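Local atomic coordinates of putative iron-uptake ABC transport system,periplasmic iron-binding protein (Campylobacter jejuni, PDB entry 3E13), a protein that binds ferric iron and, as the periplasmic component of a putative ABC transport system, probably hands it on for iron uptake. Residues I6-R10 / L40-L44; L64-K68 / D91-W96; Y122-A126 / A162-V167; F130-M136 / A191-V195. All blocks are in the same frame, centred on the assembly; numbering follows the deposited sequence.

Interaction 1 (I6-R10 / L40-L44)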
loop_
_atom_site.group_PDB
_atom_site.type_symbol
_atom_site.label_atom_id
_atom_site.label_comp_id
_atom_site.label_asym_id
_atom_site.label_seq_id
_atom_site.Cartn_x
_atom_site.Cartn_y
_atom_site.Cartn_z
ATOM N N ILE A 6 8.822 -12.304 12.237
ATOM C CA ILE A 6 8.236 -11.478 11.190
ATOM C C ILE A 6 8.848 -10.085 11.218
ATOM O O ILE A 6 8.837 -9.444 12.264
ATOM C CB ILE A 6 6.720 -11.373 11.410
ATOM C CG1 ILE A 6 6.111 -12.769 11.323
ATOM C CG2 ILE A 6 6.112 -10.358 10.431
ATOM C CD1 ILE A 6 4.583 -12.827 11.397
ATOM N N TYR A 7 9.379 -9.655 10.081
ATOM C CA TYR A 7 9.793 -8.284 9.829
ATOM C C TYR A 7 8.677 -7.656 8.971
ATOM O O TYR A 7 8.467 -8.082 7.857
ATOM C CB TYR A 7 11.110 -8.265 9.038
ATOM C CG TYR A 7 12.387 -8.491 9.840
ATOM C CD1 TYR A 7 12.374 -9.075 11.080
ATOM C CD2 TYR A 7 13.599 -8.232 9.270
ATOM C CE1 TYR A 7 13.591 -9.328 11.800
ATOM C CE2 TYR A 7 14.802 -8.461 9.959
ATOM C CZ TYR A 7 14.789 -9.028 11.204
ATOM O OH TYR A 7 15.994 -9.306 11.849
ATOM N N SER A 8 7.997 -6.653 9.506
ATOM C CA SER A 8 6.821 -6.076 8.879
ATOM C C SER A 8 6.862 -4.584 8.711
ATOM O O SER A 8 7.132 -3.849 9.661
ATOM C CB SER A 8 5.574 -6.442 9.663
ATOM O OG SER A 8 4.435 -5.799 9.059
ATOM N N ALA A 9 6.607 -4.139 7.482
ATOM C CA ALA A 9 6.458 -2.744 7.167
ATOM C C ALA A 9 4.984 -2.321 7.099
ATOM O O ALA A 9 4.689 -1.212 6.725
ATOM C CB ALA A 9 7.206 -2.387 5.872
ATOM N N ARG A 10 4.079 -3.228 7.461
ATOM C CA ARG A 10 2.698 -2.852 7.755
ATOM C C ARG A 10 2.689 -2.000 9.045
ATOM O O ARG A 10 3.722 -1.878 9.740
ATOM C CB ARG A 10 1.792 -4.081 7.834
ATOM C CG ARG A 10 1.450 -4.611 6.467
ATOM C CD ARG A 10 0.599 -5.865 6.482
ATOM N NE ARG A 10 -0.685 -5.709 7.156
ATOM C CZ ARG A 10 -1.860 -5.360 6.528
ATOM N NH1 ARG A 10 -1.916 -5.110 5.218
ATOM N NH2 ARG A 10 -2.980 -5.303 7.259
ATOM N N LEU A 40 13.979 -2.162 7.067
ATOM C CA LEU A 40 13.939 -3.611 7.084
ATOM C C LEU A 40 14.711 -4.255 5.954
ATOM O O LEU A 40 15.332 -5.292 6.154
ATOM C CB LEU A 40 12.480 -4.099 7.051
ATOM C CG LEU A 40 11.617 -3.749 8.278
ATOM C CD1 LEU A 40 10.189 -4.186 8.062
ATOM C CD2 LEU A 40 12.182 -4.348 9.534
ATOM N N ILE A 41 14.639 -3.688 4.750
ATOM C CA ILE A 41 15.384 -4.231 3.621
ATOM C C ILE A 41 16.899 -4.077 3.855
ATOM O O ILE A 41 17.633 -4.997 3.609
ATOM C CB ILE A 41 14.953 -3.569 2.335
ATOM C CG1 ILE A 41 13.519 -4.007 2.026
ATOM C CG2 ILE A 41 15.857 -3.899 1.216
ATOM C CD1 ILE A 41 12.865 -3.222 0.935
ATOM N N LYS A 42 17.295 -2.936 4.367
ATOM C CA LYS A 42 18.714 -2.715 4.682
ATOM C C LYS A 42 19.169 -3.717 5.738
ATOM O O LYS A 42 20.248 -4.349 5.627
ATOM C CB LYS A 42 18.912 -1.292 5.166
ATOM C CG LYS A 42 20.353 -0.949 5.507
ATOM C CD LYS A 42 20.616 0.572 5.435
ATOM C CE LYS A 42 21.784 0.872 4.473
ATOM N NZ LYS A 42 22.854 -0.184 4.526
ATOM N N ARG A 43 18.337 -3.874 6.767
ATOM C CA ARG A 43 18.626 -4.828 7.819
ATOM C C ARG A 43 18.720 -6.261 7.302
ATOM O O ARG A 43 19.625 -7.025 7.657
ATOM C CB ARG A 43 17.545 -4.709 8.870
ATOM C CG ARG A 43 17.646 -5.568 10.022
ATOM C CD ARG A 43 16.743 -5.081 11.169
ATOM N NE ARG A 43 16.743 -6.050 12.234
ATOM C CZ ARG A 43 16.014 -5.975 13.329
ATOM N NH1 ARG A 43 15.197 -4.970 13.532
ATOM N NH2 ARG A 43 16.119 -6.927 14.211
ATOM N N LEU A 44 17.743 -6.691 6.493
ATOM C CA LEU A 44 17.850 -8.002 5.899
ATOM C C LEU A 44 19.124 -8.218 5.072
ATOM O O LEU A 44 19.699 -9.313 5.076
ATOM C CB LEU A 44 16.619 -8.292 5.043
ATOM C CG LEU A 44 15.323 -8.573 5.815
ATOM C CD1 LEU A 44 14.112 -8.470 4.865
ATOM C CD2 LEU A 44 15.402 -9.934 6.460
#
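Tyr7 is the centre of this contact. It sits on strand 6-8 with its CA-to-CB bond directed at helix 40-44, whose axis passes 9.8 Å from that of the strand at 142°. The Leu40 side chain drops onto the backbone at the end of the strand: its CD1 comes within 3.4 Å of Ser8 C and 3.6 Å of Ala9 N, while its CD2 is 4.1 Å from Tyr7 CB. One helical turn on, Leu44 CD2 meets Tyr7 CD2 at 3.7 Å. Toward the solvent, the extended Arg43 lays a face of its guanidinium over Tyr7 CZ. Strands 29-34 and 55-58 flank strand 3-8, both parallel to it, in the mixed sheet, so this is helix-on-sheet packing of an alpha/beta lobe; Ala9 comes two residues before iron ligand His11. The chemistry is apolar where Leu40 and Leu44 seat the tyrosine, and polar where Glu47 takes up both outer ends, accepting a hydrogen bond from Tyr7 OH and forming a salt bridge with Arg43 NE.

Interaction 2 (L64-K68 / D91-W96); sequences LTEAK and DKDKEW
Residues 64-68 form regular helix, with Lys68 N bonded to Leu64 O (2.9 Å). Residues 91-96 open with a type I turn, Lys94 N to Asp91 O 3.0 Å; Lys94 then takes positive phi (67/28), and Asp91 N is hydrogen-bonded to Trp96 O (2.9 Å), closing the loop. Set Leu64 opposite Trp96 (CA to CA 6.4 Å) and Lys68 opposite Glu95 (6.9 Å). Lys68 is extended, chi1 to chi4 all t; its NZ donates to Asp91 OD1 (2.9 Å), Asp93 OD2 (2.8 Å) and, weakly, Asp91 OD2 (3.3 Å), a salt-bridge network. Buried Asp91 also holds its own loop: OD1 accepts from Asp93 N at 3.1 Å, an Asx turn, and OD2 from Glu95 N at 2.9 Å. A water lies 2.8 Å from both Lys68 O and Glu95 OE2. Trp96 (chi1 p) brings CB to 3.8 Å from Leu64 CB and NE1 to 4.0 Å from Thr65 CG2. Helix 61-69 is thus tied to the loop entering strand 97-109, with Leu73 of strand 73-74 and helix 298-302 alongside.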
loop_
_atom_site.group_PDB
_atom_site.type_symbol
_atom_site.label_atom_id
_atom_site.label_comp_id
_atom_site.label_asym_id
_atom_site.label_seq_id
_atom_site.Cartn_x
_atom_site.Cartn_y
_atom_site.Cartn_z
ATOM N N LEU A 64 8.539 -5.595 -1.943
ATOM C CA LEU A 64 8.712 -7.017 -2.136
ATOM C C LEU A 64 9.651 -7.296 -3.282
ATOM O O LEU A 64 10.495 -8.161 -3.167
ATOM C CB LEU A 64 7.350 -7.698 -2.426
ATOM C CG LEU A 64 6.459 -7.674 -1.194
ATOM C CD1 LEU A 64 5.009 -7.855 -1.659
ATOM C CD2 LEU A 64 6.828 -8.751 -0.152
ATOM N N THR A 65 9.465 -6.619 -4.418
ATOM C CA THR A 65 10.353 -6.865 -5.560
ATOM C C THR A 65 11.788 -6.409 -5.267
ATOM O O THR A 65 12.757 -7.026 -5.751
ATOM C CB THR A 65 9.824 -6.248 -6.840
ATOM O OG1 THR A 65 9.734 -4.846 -6.679
ATOM C CG2 THR A 65 8.440 -6.634 -7.077
ATOM N N GLU A 66 11.938 -5.331 -4.542
ATOM C CA GLU A 66 13.297 -4.869 -4.138
ATOM C C GLU A 66 13.969 -5.973 -3.336
ATOM O O GLU A 66 15.136 -6.312 -3.580
ATOM C CB GLU A 66 13.261 -3.609 -3.265
ATOM C CG GLU A 66 12.950 -2.328 -3.996
ATOM C CD GLU A 66 12.802 -1.124 -3.100
ATOM O OE1 GLU A 66 13.466 -0.092 -3.428
ATOM O OE2 GLU A 66 12.055 -1.154 -2.071
ATOM N N ALA A 67 13.245 -6.520 -2.363
ATOM C CA ALA A 67 13.777 -7.588 -1.547
ATOM C C ALA A 67 14.126 -8.826 -2.372
ATOM O O ALA A 67 15.185 -9.432 -2.222
ATOM C CB ALA A 67 12.828 -7.879 -0.379
ATOM N N LYS A 68 13.252 -9.191 -3.297
ATOM C CA LYS A 68 13.507 -10.266 -4.191
ATOM C C LYS A 68 14.794 -10.044 -4.979
ATOM O O LYS A 68 15.653 -10.933 -5.052
ATOM C CB LYS A 68 12.341 -10.424 -5.184
ATOM C CG LYS A 68 12.573 -11.550 -6.170
ATOM C CD LYS A 68 11.458 -11.566 -7.234
ATOM C CE LYS A 68 11.693 -12.689 -8.199
ATOM N NZ LYS A 68 10.807 -12.653 -9.392
ATOM N N ASP A 91 4.120 -13.456 -7.360
ATOM C CA ASP A 91 5.320 -13.556 -8.179
ATOM C C ASP A 91 5.290 -14.801 -9.051
ATOM O O ASP A 91 5.013 -15.890 -8.564
ATOM C CB ASP A 91 6.493 -13.700 -7.207
ATOM C CG ASP A 91 7.871 -13.733 -7.874
ATOM O OD1 ASP A 91 8.040 -13.232 -9.006
ATOM O OD2 ASP A 91 8.856 -14.199 -7.258
ATOM N N LYS A 92 5.633 -14.651 -10.337
ATOM C CA LYS A 92 5.778 -15.798 -11.195
ATOM C C LYS A 92 6.819 -16.761 -10.634
ATOM O O LYS A 92 6.678 -17.970 -10.764
ATOM C CB LYS A 92 6.112 -15.350 -12.618
ATOM C CG LYS A 92 7.461 -14.747 -12.779
ATOM C CD LYS A 92 7.826 -14.483 -14.256
ATOM C CE LYS A 92 9.326 -14.195 -14.379
ATOM N NZ LYS A 92 9.746 -14.118 -15.814
ATOM N N ASP A 93 7.832 -16.210 -9.968
ATOM C CA ASP A 93 8.913 -16.997 -9.378
ATOM C C ASP A 93 8.660 -17.413 -7.912
ATOM O O ASP A 93 9.562 -17.989 -7.259
ATOM C CB ASP A 93 10.234 -16.225 -9.471
ATOM C CG ASP A 93 10.621 -15.886 -10.888
ATOM O OD1 ASP A 93 10.466 -16.759 -11.788
ATOM O OD2 ASP A 93 11.049 -14.757 -11.211
ATOM N N LYS A 94 7.433 -17.158 -7.424
ATOM C CA LYS A 94 6.930 -17.675 -6.158
ATOM C C LYS A 94 7.648 -17.125 -4.917
ATOM O O LYS A 94 7.623 -17.752 -3.878
ATOM C CB LYS A 94 6.972 -19.198 -6.133
ATOM C CG LYS A 94 6.189 -19.857 -7.266
ATOM C CD LYS A 94 6.231 -21.351 -7.086
ATOM C CE LYS A 94 6.050 -22.124 -8.377
ATOM N NZ LYS A 94 6.422 -23.552 -8.060
ATOM N N GLU A 95 8.188 -15.923 -5.013
ATOM C CA GLU A 95 8.891 -15.332 -3.872
ATOM C C GLU A 95 8.080 -14.289 -3.120
ATOM O O GLU A 95 8.484 -13.919 -2.028
ATOM C CB GLU A 95 10.282 -14.780 -4.268
ATOM C CG GLU A 95 11.158 -15.878 -4.826
ATOM C CD GLU A 95 12.626 -15.496 -4.963
ATOM O OE1 GLU A 95 13.376 -16.319 -5.552
ATOM O OE2 GLU A 95 13.018 -14.437 -4.433
ATOM N N TRP A 96 6.963 -13.813 -3.668
ATOM C CA TRP A 96 6.136 -12.825 -2.970
ATOM C C TRP A 96 4.690 -13.052 -3.368
ATOM O O TRP A 96 4.441 -13.538 -4.441
ATOM C CB TRP A 96 6.545 -11.367 -3.215
ATOM C CG TRP A 96 6.582 -10.935 -4.622
ATOM C CD1 TRP A 96 7.686 -10.821 -5.385
ATOM C CD2 TRP A 96 5.467 -10.573 -5.463
ATOM N NE1 TRP A 96 7.349 -10.417 -6.654
ATOM C CE2 TRP A 96 5.989 -10.266 -6.734
ATOM C CE3 TRP A 96 4.090 -10.462 -5.264
ATOM C CZ2 TRP A 96 5.183 -9.889 -7.804
ATOM C CZ3 TRP A 96 3.290 -10.084 -6.322
ATOM C CH2 TRP A 96 3.834 -9.798 -7.569
HETATM O O HOH W 1 15.362 -13.282 -3.557
#

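Interaction 3 (Y122-A126 / A162-V167); sequences YEDLA and AWAKGV
Residues 122-125 have helical phi/psi without a regular helical bonding pattern; Leu125 N is hydrogen-bonded to Tyr122 O and Ala126 N to Glu123 O, each at 3.1 Å. This part of the loop between strands 97-109 and 134-135 lies against helix 157-170, whose residues 162-167 keep their i to i+4 bonds (Gly166 N to Ala162 O 3.0 Å, Val167 N to Trp163 O 2.9 Å). Tyr122 contributes its carbonyl: Trp163, chi1 t and chi2 84°, extends its indole so that NE1 donates to Tyr122 O at 2.8 Å. The phenol of Tyr122 leads away, its OH bonded to Arg104 O and His232 N. Glu123 brings CA to 4.0 Å from Trp163 CD1, at the ring edge. Leu125 (chi1 m, chi2 t) points toward the helix, with CB 4.1 Å from Val167 CG2 and CD1 4.1 Å from Trp163 CZ2. Ala126 makes the closest backbone approach, CA to CA 4.1 Å with Gly166. Its CB lies 3.5 Å from Trp163 O and 3.8 Å from Trp163 CD1, and its O is 3.7 Å from Gly166 CA. A CB on Gly166 would clash with that oxygen, so glycine lets the backbones come this close. Helix 142-155, which carries iron ligand Tyr143, packs on the same indole. The contact combines apolar packing with one directional bond, the indole adding a second donor to a carbonyl that already accepts from Leu125 N.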
loop_
_atom_site.group_PDB
_atom_site.type_symbol
_atom_site.label_atom_id
_atom_site.label_comp_id
_atom_site.label_asym_id
_atom_site.label_seq_id
_atom_site.Cartn_x
_atom_site.Cartn_y
_atom_site.Cartn_z
ATOM N N TYR A 122 -4.444 11.190 -12.559
ATOM C CA TYR A 122 -3.184 11.456 -11.815
ATOM C C TYR A 122 -2.499 12.658 -12.380
ATOM O O TYR A 122 -1.986 13.467 -11.601
ATOM C CB TYR A 122 -2.252 10.233 -11.715
ATOM C CG TYR A 122 -2.887 9.117 -10.919
ATOM C CD1 TYR A 122 -3.382 7.991 -11.548
ATOM C CD2 TYR A 122 -3.092 9.245 -9.531
ATOM C CE1 TYR A 122 -4.021 6.972 -10.821
ATOM C CE2 TYR A 122 -3.730 8.246 -8.791
ATOM C CZ TYR A 122 -4.167 7.085 -9.455
ATOM O OH TYR A 122 -4.857 6.159 -8.767
ATOM N N GLU A 123 -2.528 12.812 -13.714
ATOM C CA GLU A 123 -1.820 13.888 -14.411
ATOM C C GLU A 123 -2.266 15.251 -13.902
ATOM O O GLU A 123 -1.482 16.202 -13.801
ATOM C CB GLU A 123 -2.097 13.766 -15.916
ATOM C CG GLU A 123 -1.737 14.995 -16.720
ATOM C CD GLU A 123 -2.058 14.826 -18.197
ATOM O OE1 GLU A 123 -2.976 14.050 -18.545
ATOM O OE2 GLU A 123 -1.403 15.537 -18.987
ATOM N N ASP A 124 -3.527 15.344 -13.547
ATOM C CA ASP A 124 -4.105 16.622 -13.167
ATOM C C ASP A 124 -3.503 17.165 -11.857
ATOM O O ASP A 124 -3.512 18.368 -11.612
ATOM C CB ASP A 124 -5.620 16.492 -13.059
ATOM C CG ASP A 124 -6.284 16.147 -14.361
ATOM O OD1 ASP A 124 -5.777 16.598 -15.424
ATOM O OD2 ASP A 124 -7.355 15.440 -14.418
ATOM N N LEU A 125 -3.017 16.278 -10.978
ATOM C CA LEU A 125 -2.385 16.732 -9.732
ATOM C C LEU A 125 -1.208 17.673 -9.959
ATOM O O LEU A 125 -0.843 18.430 -9.045
ATOM C CB LEU A 125 -1.882 15.561 -8.916
ATOM C CG LEU A 125 -2.982 14.644 -8.377
ATOM C CD1 LEU A 125 -2.344 13.299 -8.011
ATOM C CD2 LEU A 125 -3.593 15.273 -7.161
ATOM N N ALA A 126 -0.603 17.587 -11.138
ATOM C CA ALA A 126 0.608 18.345 -11.500
ATOM C C ALA A 126 0.302 19.648 -12.291
ATOM O O ALA A 126 1.224 20.408 -12.626
ATOM C CB ALA A 126 1.535 17.464 -12.290
ATOM N N ALA A 162 7.836 15.244 -15.366
ATOM C CA ALA A 162 7.000 16.429 -15.377
ATOM C C ALA A 162 5.924 16.389 -14.265
ATOM O O ALA A 162 5.636 17.413 -13.631
ATOM C CB ALA A 162 6.387 16.599 -16.706
ATOM N N TRP A 163 5.350 15.206 -14.059
ATOM C CA TRP A 163 4.376 14.997 -12.991
ATOM C C TRP A 163 4.970 15.243 -11.623
ATOM O O TRP A 163 4.398 16.008 -10.842
ATOM C CB TRP A 163 3.812 13.591 -13.060
ATOM C CG TRP A 163 2.760 13.336 -12.042
ATOM C CD1 TRP A 163 1.418 13.642 -12.131
ATOM C CD2 TRP A 163 2.936 12.677 -10.809
ATOM N NE1 TRP A 163 0.761 13.221 -11.005
ATOM C CE2 TRP A 163 1.668 12.627 -10.162
ATOM C CE3 TRP A 163 4.053 12.156 -10.129
ATOM C CZ2 TRP A 163 1.499 12.032 -8.910
ATOM C CZ3 TRP A 163 3.872 11.587 -8.888
ATOM C CH2 TRP A 163 2.620 11.535 -8.288
ATOM N N ALA A 164 6.123 14.660 -11.368
ATOM C CA ALA A 164 6.794 14.794 -10.075
ATOM C C ALA A 164 7.119 16.265 -9.777
ATOM O O ALA A 164 6.875 16.744 -8.680
ATOM C CB ALA A 164 8.025 13.916 -10.015
ATOM N N LYS A 165 7.625 16.967 -10.790
ATOM C CA LYS A 165 7.960 18.372 -10.668
ATOM C C LYS A 165 6.750 19.236 -10.363
ATOM O O LYS A 165 6.796 20.090 -9.448
ATOM C CB LYS A 165 8.708 18.840 -11.933
ATOM C CG LYS A 165 9.048 20.332 -11.976
ATOM C CD LYS A 165 9.866 20.687 -13.233
ATOM C CE LYS A 165 10.161 22.212 -13.308
ATOM N NZ LYS A 165 10.247 22.718 -14.701
ATOM N N GLY A 166 5.643 18.975 -11.064
ATOM C CA GLY A 166 4.444 19.742 -10.875
ATOM C C GLY A 166 3.796 19.480 -9.528
ATOM O O GLY A 166 3.322 20.385 -8.861
ATOM N N VAL A 167 3.722 18.212 -9.126
ATOM C CA VAL A 167 3.238 17.856 -7.804
ATOM C C VAL A 167 4.041 18.568 -6.712
ATOM O O VAL A 167 3.459 19.197 -5.812
ATOM C CB VAL A 167 3.270 16.339 -7.617
ATOM C CG1 VAL A 167 3.064 15.965 -6.156
ATOM C CG2 VAL A 167 2.152 15.704 -8.488
#

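Interaction 4 (F130-M136 / A191-V195); sequences FKGEIVM and AKFAV
Two parallel strands carry this contact, Ile134 bridging Phe193 and Val135 bridging Ala194, both pairs 4.9 Å apart CA to CA. Val135 N bonds to Phe193 O (2.9 Å) and Val195 N to Val135 O (3.1 Å); before them, Glu133 O takes both Lys192 N (2.9 Å) and Phe193 N (3.0 Å). A type II turn, Phe130 to Glu133, leads in, with Gly132 at positive phi. On the Ile134 and Phe193 face, Ile134 (chi1 and chi2 m) curls its CD1 to 3.8 Å from Phe193 CB, and Phe130 brings CE1 to 3.8 Å from Phe193 CE2, the rings oblique. On the other face Val135 is the bump: CG1 meets Ala191 CB at 3.5 Å and CG2 meets Ala194 CB at 3.8 Å, a hollow of two small residues covered by helix 179-188 through Gln182, Gln185 and Val186. Met136 CG rests 3.9 Å from Val195 CB. Parallel neighbours joined through helices with no strand between make a beta-alpha-beta connection, here in a periplasmic binding protein lobe.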
loop_
_atom_site.group_PDB
_atom_site.type_symbol
_atom_site.label_atom_id
_atom_site.label_comp_id
_atom_site.label_asym_id
_atom_site.label_seq_id
_atom_site.Cartn_x
_atom_site.Cartn_y
_atom_site.Cartn_z
ATOM N N PHE A 130 -3.875 23.869 -9.880
ATOM C CA PHE A 130 -3.981 23.331 -8.530
ATOM C C PHE A 130 -2.799 23.691 -7.647
ATOM O O PHE A 130 -2.632 23.123 -6.560
ATOM C CB PHE A 130 -4.180 21.803 -8.585
ATOM C CG PHE A 130 -5.413 21.401 -9.329
ATOM C CD1 PHE A 130 -6.657 21.685 -8.806
ATOM C CD2 PHE A 130 -5.342 20.821 -10.583
ATOM C CE1 PHE A 130 -7.839 21.334 -9.485
ATOM C CE2 PHE A 130 -6.512 20.464 -11.252
ATOM C CZ PHE A 130 -7.745 20.706 -10.691
ATOM N N LYS A 131 -1.994 24.682 -8.059
ATOM C CA LYS A 131 -0.874 25.113 -7.215
ATOM C C LYS A 131 -1.364 25.542 -5.841
ATOM O O LYS A 131 -2.312 26.349 -5.726
ATOM C CB LYS A 131 -0.084 26.263 -7.876
ATOM C CG LYS A 131 1.191 26.595 -7.132
ATOM C CD LYS A 131 2.121 27.509 -7.917
ATOM C CE LYS A 131 3.326 27.964 -7.065
ATOM N NZ LYS A 131 4.458 28.617 -7.863
ATOM N N GLY A 132 -0.738 24.974 -4.808
ATOM C CA GLY A 132 -1.047 25.251 -3.420
ATOM C C GLY A 132 -2.243 24.509 -2.873
ATOM O O GLY A 132 -2.659 24.745 -1.737
ATOM N N GLU A 133 -2.777 23.603 -3.674
ATOM C CA GLU A 133 -4.063 22.968 -3.346
ATOM C C GLU A 133 -3.951 21.463 -3.089
ATOM O O GLU A 133 -4.954 20.840 -2.700
ATOM C CB GLU A 133 -5.085 23.212 -4.462
ATOM C CG GLU A 133 -5.512 24.678 -4.603
ATOM C CD GLU A 133 -6.539 24.883 -5.723
ATOM O OE1 GLU A 133 -7.102 26.000 -5.887
ATOM O OE2 GLU A 133 -6.816 23.907 -6.440
ATOM N N ILE A 134 -2.760 20.917 -3.240
ATOM C CA ILE A 134 -2.533 19.457 -3.142
ATOM C C ILE A 134 -1.688 19.149 -1.924
ATOM O O ILE A 134 -0.762 19.893 -1.615
ATOM C CB ILE A 134 -1.779 18.962 -4.386
ATOM C CG1 ILE A 134 -2.439 19.444 -5.675
ATOM C CG2 ILE A 134 -1.613 17.435 -4.364
ATOM C CD1 ILE A 134 -3.759 18.984 -5.840
ATOM N N VAL A 135 -1.941 18.020 -1.244
ATOM C CA VAL A 135 -1.005 17.480 -0.264
ATOM C C VAL A 135 -0.700 15.998 -0.577
ATOM O O VAL A 135 -1.579 15.240 -1.001
ATOM C CB VAL A 135 -1.494 17.636 1.216
ATOM C CG1 VAL A 135 -1.412 19.110 1.642
ATOM C CG2 VAL A 135 -2.925 17.161 1.389
ATOM N N MET A 136 0.541 15.613 -0.329
ATOM C CA MET A 136 1.006 14.266 -0.511
ATOM C C MET A 136 2.140 14.072 0.452
ATOM O O MET A 136 2.905 14.998 0.704
ATOM C CB MET A 136 1.486 14.034 -1.939
ATOM C CG MET A 136 1.811 12.563 -2.230
ATOM S SD MET A 136 2.207 12.275 -3.979
ATOM C CE MET A 136 3.950 12.460 -3.956
ATOM N N ALA A 191 -5.789 22.277 2.449
ATOM C CA ALA A 191 -5.547 21.860 1.082
ATOM C C ALA A 191 -6.851 21.313 0.552
ATOM O O ALA A 191 -7.717 20.881 1.343
ATOM C CB ALA A 191 -4.483 20.761 1.055
ATOM N N LYS A 192 -7.039 21.350 -0.748
ATOM C CA LYS A 192 -8.258 20.818 -1.325
ATOM C C LYS A 192 -8.230 19.327 -1.663
ATOM O O LYS A 192 -9.276 18.679 -1.625
ATOM C CB LYS A 192 -8.611 21.558 -2.583
ATOM C CG LYS A 192 -8.936 23.067 -2.343
ATOM C CD LYS A 192 -9.304 23.722 -3.665
ATOM C CE LYS A 192 -9.143 25.235 -3.660
ATOM N NZ LYS A 192 -10.353 25.887 -3.144
ATOM N N PHE A 193 -7.063 18.786 -1.956
ATOM C CA PHE A 193 -6.950 17.412 -2.449
ATOM C C PHE A 193 -5.781 16.741 -1.761
ATOM O O PHE A 193 -4.701 17.320 -1.684
ATOM C CB PHE A 193 -6.708 17.379 -3.962
ATOM C CG PHE A 193 -7.828 18.014 -4.780
ATOM C CD1 PHE A 193 -9.007 17.363 -4.961
ATOM C CD2 PHE A 193 -7.654 19.248 -5.373
ATOM C CE1 PHE A 193 -10.015 17.933 -5.727
ATOM C CE2 PHE A 193 -8.643 19.824 -6.143
ATOM C CZ PHE A 193 -9.843 19.172 -6.302
ATOM N N ALA A 194 -6.001 15.517 -1.294
ATOM C CA ALA A 194 -4.975 14.685 -0.724
ATOM C C ALA A 194 -4.803 13.409 -1.520
ATOM O O ALA A 194 -5.797 12.748 -1.811
ATOM C CB ALA A 194 -5.342 14.331 0.672
ATOM N N VAL A 195 -3.565 13.040 -1.781
ATOM C CA VAL A 195 -3.249 11.712 -2.321
ATOM C C VAL A 195 -3.190 10.734 -1.160
ATOM O O VAL A 195 -2.402 10.930 -0.219
ATOM C CB VAL A 195 -1.943 11.748 -3.110
ATOM C CG1 VAL A 195 -1.632 10.376 -3.649
ATOM C CG2 VAL A 195 -1.999 12.817 -4.256
#

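In the fold
Interactions 1 and 4 are the buried ones and both reach the same mixed sheet, yet interaction 1 lays a helix on a strand through side chains, whereas interaction 4 joins two strands through backbone hydrogen bonds. Interactions 2 and 3 are partly buried and each sets a non-regular segment on a helix: interaction 2 combines a lysine-aspartate network with the packing of Trp96, interaction 3 an indole bond with close backbone approach. Interactions 1 and 2 touch where Ile41 CD1 meets Glu66 OE2 (3.7 Å); interactions 3 and 4 interlock more fully, with Leu125 CD1 3.8 Å from Val195 CG2. Centres of one pair lie 30 to 34 Å from those of the other, consistent with two lobes holding iron between them.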